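Local coordinates for protein poly-beta-1,6-N-acetyl-D-glucosamine N-deacetylase (Aggregatibacter actinomycetemcomitans, PDB 4U10) that probably removes N-acetyl groups from poly-beta-1,6-N-acetyl-D-glucosamine, as a metal-dependent polysaccharide deacetylase whose catalytic domain makes up this chain, at residues 146-151 and 162-167; 179-184 and 217-222. One frame throughout, in Å; residues are numbered along the deposited sequence.

Interaction 1. Residues 146-151 and 162-167; sequences DNLHHG and PAVVAP. With ZN (zinc ion), chain C.
The imidazole of His150 takes the methyl of Ala163 over one face: CB stands 4.2 Å from the ring centroid, 27° off the normal, in a CH-pi contact that comes in over the CE1 side. At the ring's edges both nitrogens are engaged within 146-151. ND1 donates to Gly151 O at 2.7 Å, with the oxygen lying in the ring plane although the donor sits above the plane of that carbonyl, while NE2 makes a weak bond to Asn147 O. A chi1 of 61° puts CG between the backbone N and the carbonyl carbon, and the ND1 bond then largely sets the turn of the ring, the weak NE2 bond adding little. Beside it, Ala163 N donates to His150 O at 2.9 Å, nearly straight at 171° and in the carbonyl plane. A single antiparallel non-hydrogen-bonded pair, Gly151 with Pro162, follows where strands 151-153 and 160-162 meet these loops, and Pro162 opens a type I turn that ends at Val165. His149 points away from 162-167, and its NE2 binds zinc at 2.1 Å; with Asp75 and His144 it forms the Asp-His-His metal triad characteristic of NodB-type polysaccharide deacetylases, a water also on the ion. Neighbouring Leu148 turns the other way, its CD2 3.8 Å from Ala163 CB and its CB against Val164 CG2. A small alanine suits a place shared by a ring face and a leucine methyl. A water bridges the two loops, donating to Leu148 O at 2.8 Å and accepting from Val164 N at 3.2 Å.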
loop_
_atom_site.group_PDB
_atom_site.type_symbol
_atom_site.label_atom_id
_atom_site.label_comp_id
_atom_site.label_asym_id
_atom_site.label_seq_id
_atom_site.Cartn_x
_atom_site.Cartn_y
_atom_site.Cartn_z
ATOM N N ASP A 146 7.787 -5.778 6.457
ATOM C CA ASP A 146 8.435 -6.963 6.020
ATOM C C ASP A 146 7.522 -8.192 6.229
ATOM O O ASP A 146 7.143 -8.893 5.296
ATOM C CB ASP A 146 9.818 -7.157 6.703
ATOM C CG ASP A 146 10.726 -8.078 5.872
ATOM O OD1 ASP A 146 10.727 -7.952 4.608
ATOM O OD2 ASP A 146 11.469 -8.860 6.487
ATOM N N ASN A 147 7.203 -8.448 7.461
ATOM C CA ASN A 147 6.354 -9.569 7.838
ATOM C C ASN A 147 5.376 -9.214 8.986
ATOM O O ASN A 147 5.203 -9.965 9.932
ATOM C CB ASN A 147 7.225 -10.757 8.203
ATOM C CG ASN A 147 6.417 -12.001 8.464
ATOM O OD1 ASN A 147 5.367 -12.140 7.940
ATOM N ND2 ASN A 147 6.879 -12.843 9.318
ATOM N N LEU A 148 4.730 -8.046 8.890
ATOM C CA LEU A 148 3.697 -7.626 9.852
ATOM C C LEU A 148 2.318 -7.358 9.204
ATOM O O LEU A 148 1.487 -6.564 9.716
ATOM C CB LEU A 148 4.221 -6.434 10.675
ATOM C CG LEU A 148 5.427 -6.663 11.599
ATOM C CD1 LEU A 148 5.958 -5.345 12.130
ATOM C CD2 LEU A 148 5.175 -7.667 12.735
ATOM N N HIS A 149 2.046 -8.084 8.114
ATOM C CA HIS A 149 0.778 -8.006 7.434
ATOM C C HIS A 149 -0.003 -9.226 7.851
ATOM O O HIS A 149 -0.388 -10.047 7.010
ATOM C CB HIS A 149 0.991 -8.055 5.956
ATOM C CG HIS A 149 -0.141 -7.504 5.167
ATOM N ND1 HIS A 149 -1.362 -8.119 5.063
ATOM C CD2 HIS A 149 -0.243 -6.358 4.457
ATOM C CE1 HIS A 149 -2.171 -7.382 4.340
ATOM N NE2 HIS A 149 -1.496 -6.332 3.911
ATOM N N HIS A 150 -0.100 -9.415 9.163
ATOM C CA HIS A 150 -0.813 -10.583 9.770
ATOM C C HIS A 150 -1.283 -10.148 11.145
ATOM O O HIS A 150 -0.925 -9.045 11.601
ATOM C CB HIS A 150 0.067 -11.834 9.865
ATOM C CG HIS A 150 1.300 -11.656 10.721
ATOM N ND1 HIS A 150 1.288 -11.763 12.091
ATOM C CD2 HIS A 150 2.567 -11.316 10.394
ATOM C CE1 HIS A 150 2.501 -11.559 12.566
ATOM N NE2 HIS A 150 3.300 -11.307 11.553
ATOM N N GLY A 151 -2.106 -10.970 11.790
ATOM C CA GLY A 151 -2.441 -10.795 13.186
ATOM C C GLY A 151 -1.471 -11.382 14.194
ATOM O O GLY A 151 -0.665 -12.268 13.887
ATOM N N PRO A 162 -4.107 -6.646 14.280
ATOM C CA PRO A 162 -2.986 -6.468 13.354
ATOM C C PRO A 162 -1.726 -6.298 14.118
ATOM O O PRO A 162 -1.667 -5.482 15.005
ATOM C CB PRO A 162 -3.350 -5.157 12.595
ATOM C CG PRO A 162 -4.809 -5.078 12.623
ATOM C CD PRO A 162 -5.270 -5.836 13.871
ATOM N N ALA A 163 -0.707 -7.058 13.756
ATOM C CA ALA A 163 0.558 -7.076 14.425
ATOM C C ALA A 163 1.225 -5.717 14.629
ATOM O O ALA A 163 1.964 -5.536 15.581
ATOM C CB ALA A 163 1.533 -8.037 13.680
ATOM N N VAL A 164 1.017 -4.780 13.718
ATOM C CA VAL A 164 1.610 -3.476 13.826
ATOM C C VAL A 164 1.105 -2.738 15.076
ATOM O O VAL A 164 1.874 -2.011 15.684
ATOM C CB VAL A 164 1.332 -2.637 12.549
ATOM C CG1 VAL A 164 1.671 -1.161 12.748
ATOM C CG2 VAL A 164 2.165 -3.137 11.408
ATOM N N VAL A 165 -0.149 -2.959 15.473
ATOM C CA VAL A 165 -0.799 -2.026 16.401
ATOM C C VAL A 165 -1.105 -2.590 17.777
ATOM O O VAL A 165 -1.776 -1.895 18.560
ATOM C CB VAL A 165 -2.091 -1.386 15.836
ATOM C CG1 VAL A 165 -1.767 -0.532 14.622
ATOM C CG2 VAL A 165 -3.174 -2.410 15.513
ATOM N N ALA A 166 -0.593 -3.790 18.090
ATOM C CA ALA A 166 -0.917 -4.486 19.350
ATOM C C ALA A 166 0.294 -5.227 19.887
ATOM O O ALA A 166 0.851 -6.016 19.143
ATOM C CB ALA A 166 -2.029 -5.499 19.075
ATOM N N PRO A 167 0.725 -4.959 21.160
ATOM C CA PRO A 167 1.637 -5.885 21.765
ATOM C C PRO A 167 1.034 -7.297 21.749
ATOM O O PRO A 167 -0.147 -7.482 22.001
ATOM C CB PRO A 167 1.787 -5.368 23.197
ATOM C CG PRO A 167 1.304 -3.939 23.178
ATOM C CD PRO A 167 0.169 -4.036 22.180
HETATM ZN ZN ZN C . -2.179 -4.848 2.657
HETATM O O HOH W 1 -0.572 -5.079 10.995
HETATM O O HOH W 2 -3.471 -3.594 3.186
#

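Interaction 2. Residues 179-184 and 217-222; sequences EYKNRL and AIDAAK
Lys181 NZ reaches Asp219 OD2 at 3.0 Å, a salt bridge in which the carboxylate offers its anti lone pair, the one away from its other oxygen. It spans two helices of the deacetylase domain, 177-199 and 215-222, whose short segments cross at -43° with their axes 9.3 Å apart, running in roughly the same direction. The lysine chain leaves with CG anti to the backbone N and stays extended through chi3, and a chi4 torsion of 62° turns NZ out of line; the two charged side chains meet obliquely. A long flexible lysine suits this partly exposed margin, since it can reach across to the neighbouring helix. Beneath the bridge the interface is apolar. Leu184 and Ala220 have the closest pair of CA atoms, at 5.9 Å, and their CB atoms touch at 3.7 Å; alanine's short side chain permits so near an approach. Val185 and Phe188, further along helix 177-199, also pack on Ala220, while Val216 lies against Lys181 and Leu184. Leu184 carries its branch toward the start of 217-222, where CD1 lies over Ala217, 3.6 Å from its CA and 4.0 Å from its CB.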
loop_
_atom_site.group_PDB
_atom_site.type_symbol
_atom_site.label_atom_id
_atom_site.label_comp_id
_atom_site.label_asym_id
_atom_site.label_seq_id
_atom_site.Cartn_x
_atom_site.Cartn_y
_atom_site.Cartn_z
ATOM N N GLU A 179 9.760 -4.493 24.031
ATOM C CA GLU A 179 9.755 -5.639 23.113
ATOM C C GLU A 179 8.874 -5.288 21.863
ATOM O O GLU A 179 9.237 -5.535 20.738
ATOM C CB GLU A 179 9.259 -6.899 23.847
ATOM C CG GLU A 179 10.034 -7.234 25.129
ATOM C CD GLU A 179 9.656 -8.562 25.819
ATOM O OE1 GLU A 179 8.498 -8.766 26.345
ATOM O OE2 GLU A 179 10.588 -9.445 25.816
ATOM N N TYR A 180 7.727 -4.681 22.092
ATOM C CA TYR A 180 6.799 -4.340 21.043
ATOM C C TYR A 180 7.433 -3.310 20.092
ATOM O O TYR A 180 7.426 -3.463 18.850
ATOM C CB TYR A 180 5.491 -3.836 21.712
ATOM C CG TYR A 180 4.550 -3.146 20.787
ATOM C CD1 TYR A 180 4.297 -3.652 19.494
ATOM C CD2 TYR A 180 3.907 -1.955 21.186
ATOM C CE1 TYR A 180 3.446 -2.996 18.662
ATOM C CE2 TYR A 180 3.055 -1.296 20.352
ATOM C CZ TYR A 180 2.848 -1.784 19.087
ATOM O OH TYR A 180 2.000 -1.072 18.256
ATOM N N LYS A 181 8.043 -2.283 20.655
ATOM C CA LYS A 181 8.674 -1.296 19.808
ATOM C C LYS A 181 9.795 -1.876 18.973
ATOM O O LYS A 181 9.972 -1.502 17.791
ATOM C CB LYS A 181 9.195 -0.096 20.590
ATOM C CG LYS A 181 9.837 0.909 19.633
ATOM C CD LYS A 181 10.143 2.274 20.227
ATOM C CE LYS A 181 10.535 3.273 19.148
ATOM N NZ LYS A 181 9.403 3.476 18.191
ATOM N N ASN A 182 10.626 -2.714 19.585
ATOM C CA ASN A 182 11.708 -3.434 18.937
ATOM C C ASN A 182 11.213 -4.260 17.736
ATOM O O ASN A 182 11.852 -4.361 16.731
ATOM C CB ASN A 182 12.322 -4.443 19.949
ATOM C CG ASN A 182 13.428 -3.848 20.813
ATOM O OD1 ASN A 182 13.741 -2.651 20.745
ATOM N ND2 ASN A 182 14.048 -4.713 21.636
ATOM N N ARG A 183 10.092 -4.952 17.953
ATOM C CA ARG A 183 9.479 -5.794 16.933
ATOM C C ARG A 183 9.131 -4.942 15.700
ATOM O O ARG A 183 9.463 -5.336 14.616
ATOM C CB ARG A 183 8.223 -6.541 17.449
ATOM C CG ARG A 183 7.519 -7.381 16.387
ATOM C CD ARG A 183 6.649 -8.501 16.970
ATOM N NE ARG A 183 5.624 -7.966 17.878
ATOM C CZ ARG A 183 4.450 -7.429 17.508
ATOM N NH1 ARG A 183 4.062 -7.385 16.221
ATOM N NH2 ARG A 183 3.651 -6.924 18.429
ATOM N N LEU A 184 8.543 -3.755 15.889
ATOM C CA LEU A 184 8.280 -2.859 14.767
ATOM C C LEU A 184 9.530 -2.238 14.127
ATOM O O LEU A 184 9.696 -2.213 12.877
ATOM C CB LEU A 184 7.351 -1.741 15.204
ATOM C CG LEU A 184 6.115 -2.062 15.999
ATOM C CD1 LEU A 184 5.267 -0.801 16.104
ATOM C CD2 LEU A 184 5.305 -3.204 15.460
ATOM N N ALA A 217 4.297 2.732 15.887
ATOM C CA ALA A 217 4.544 2.331 14.515
ATOM C C ALA A 217 5.085 3.521 13.748
ATOM O O ALA A 217 5.998 3.385 12.956
ATOM C CB ALA A 217 3.258 1.840 13.893
ATOM N N ILE A 218 4.541 4.710 13.981
ATOM C CA ILE A 218 4.979 5.888 13.219
ATOM C C ILE A 218 6.436 6.146 13.485
ATOM O O ILE A 218 7.210 6.419 12.568
ATOM C CB ILE A 218 4.172 7.176 13.607
ATOM C CG1 ILE A 218 2.856 7.213 12.844
ATOM C CG2 ILE A 218 4.950 8.402 13.210
ATOM C CD1 ILE A 218 1.868 8.237 13.367
ATOM N N ASP A 219 6.827 6.085 14.740
ATOM C CA ASP A 219 8.198 6.401 15.104
ATOM C C ASP A 219 9.170 5.285 14.641
ATOM O O ASP A 219 10.298 5.563 14.261
ATOM C CB ASP A 219 8.337 6.624 16.593
ATOM C CG ASP A 219 9.785 7.043 16.991
ATOM O OD1 ASP A 219 10.186 8.153 16.595
ATOM O OD2 ASP A 219 10.516 6.218 17.616
ATOM N N ALA A 220 8.694 4.049 14.653
ATOM C CA ALA A 220 9.463 2.896 14.134
ATOM C C ALA A 220 9.748 3.056 12.656
ATOM O O ALA A 220 10.856 2.780 12.233
ATOM C CB ALA A 220 8.729 1.552 14.370
ATOM N N ALA A 221 8.741 3.489 11.879
ATOM C CA ALA A 221 8.865 3.709 10.457
ATOM C C ALA A 221 9.807 4.881 10.186
ATOM O O ALA A 221 10.685 4.801 9.295
ATOM C CB ALA A 221 7.515 3.980 9.828
ATOM N N LYS A 222 9.587 5.979 10.899
ATOM C CA LYS A 222 10.425 7.172 10.789
ATOM C C LYS A 222 11.893 6.822 10.972
ATOM O O LYS A 222 12.735 7.316 10.229
ATOM C CB LYS A 222 9.978 8.236 11.805
ATOM C CG LYS A 222 11.006 9.329 12.162
ATOM C CD LYS A 222 10.293 10.341 13.047
ATOM C CE LYS A 222 11.208 11.335 13.756
ATOM N NZ LYS A 222 10.388 12.414 14.427
#

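Overall arrangement
The two contacts lie side by side in one domain, their centres about 11 Å apart, and helix 177-199 links them. Its Tyr180 OH probably hydrogen-bonds Val164 O and its Arg183 NH1 probably hydrogen-bonds Ala163 O, so the helix that packs in interaction 2 also holds the turn of interaction 1, while Val164 CG1 packs directly on Ala217 CB. Interaction 2 is the more buried: two regular helices meet through a leucine set against two alanines, with one ion pair at the margin. Interaction 1, only partly buried, joins irregular loops, which pair through backbone groups, a water, a ring face and a few apolar side chains. It alone includes a zinc ligand; Leu184 of interaction 2 lies about 12 Å from His149, side chain to side chain.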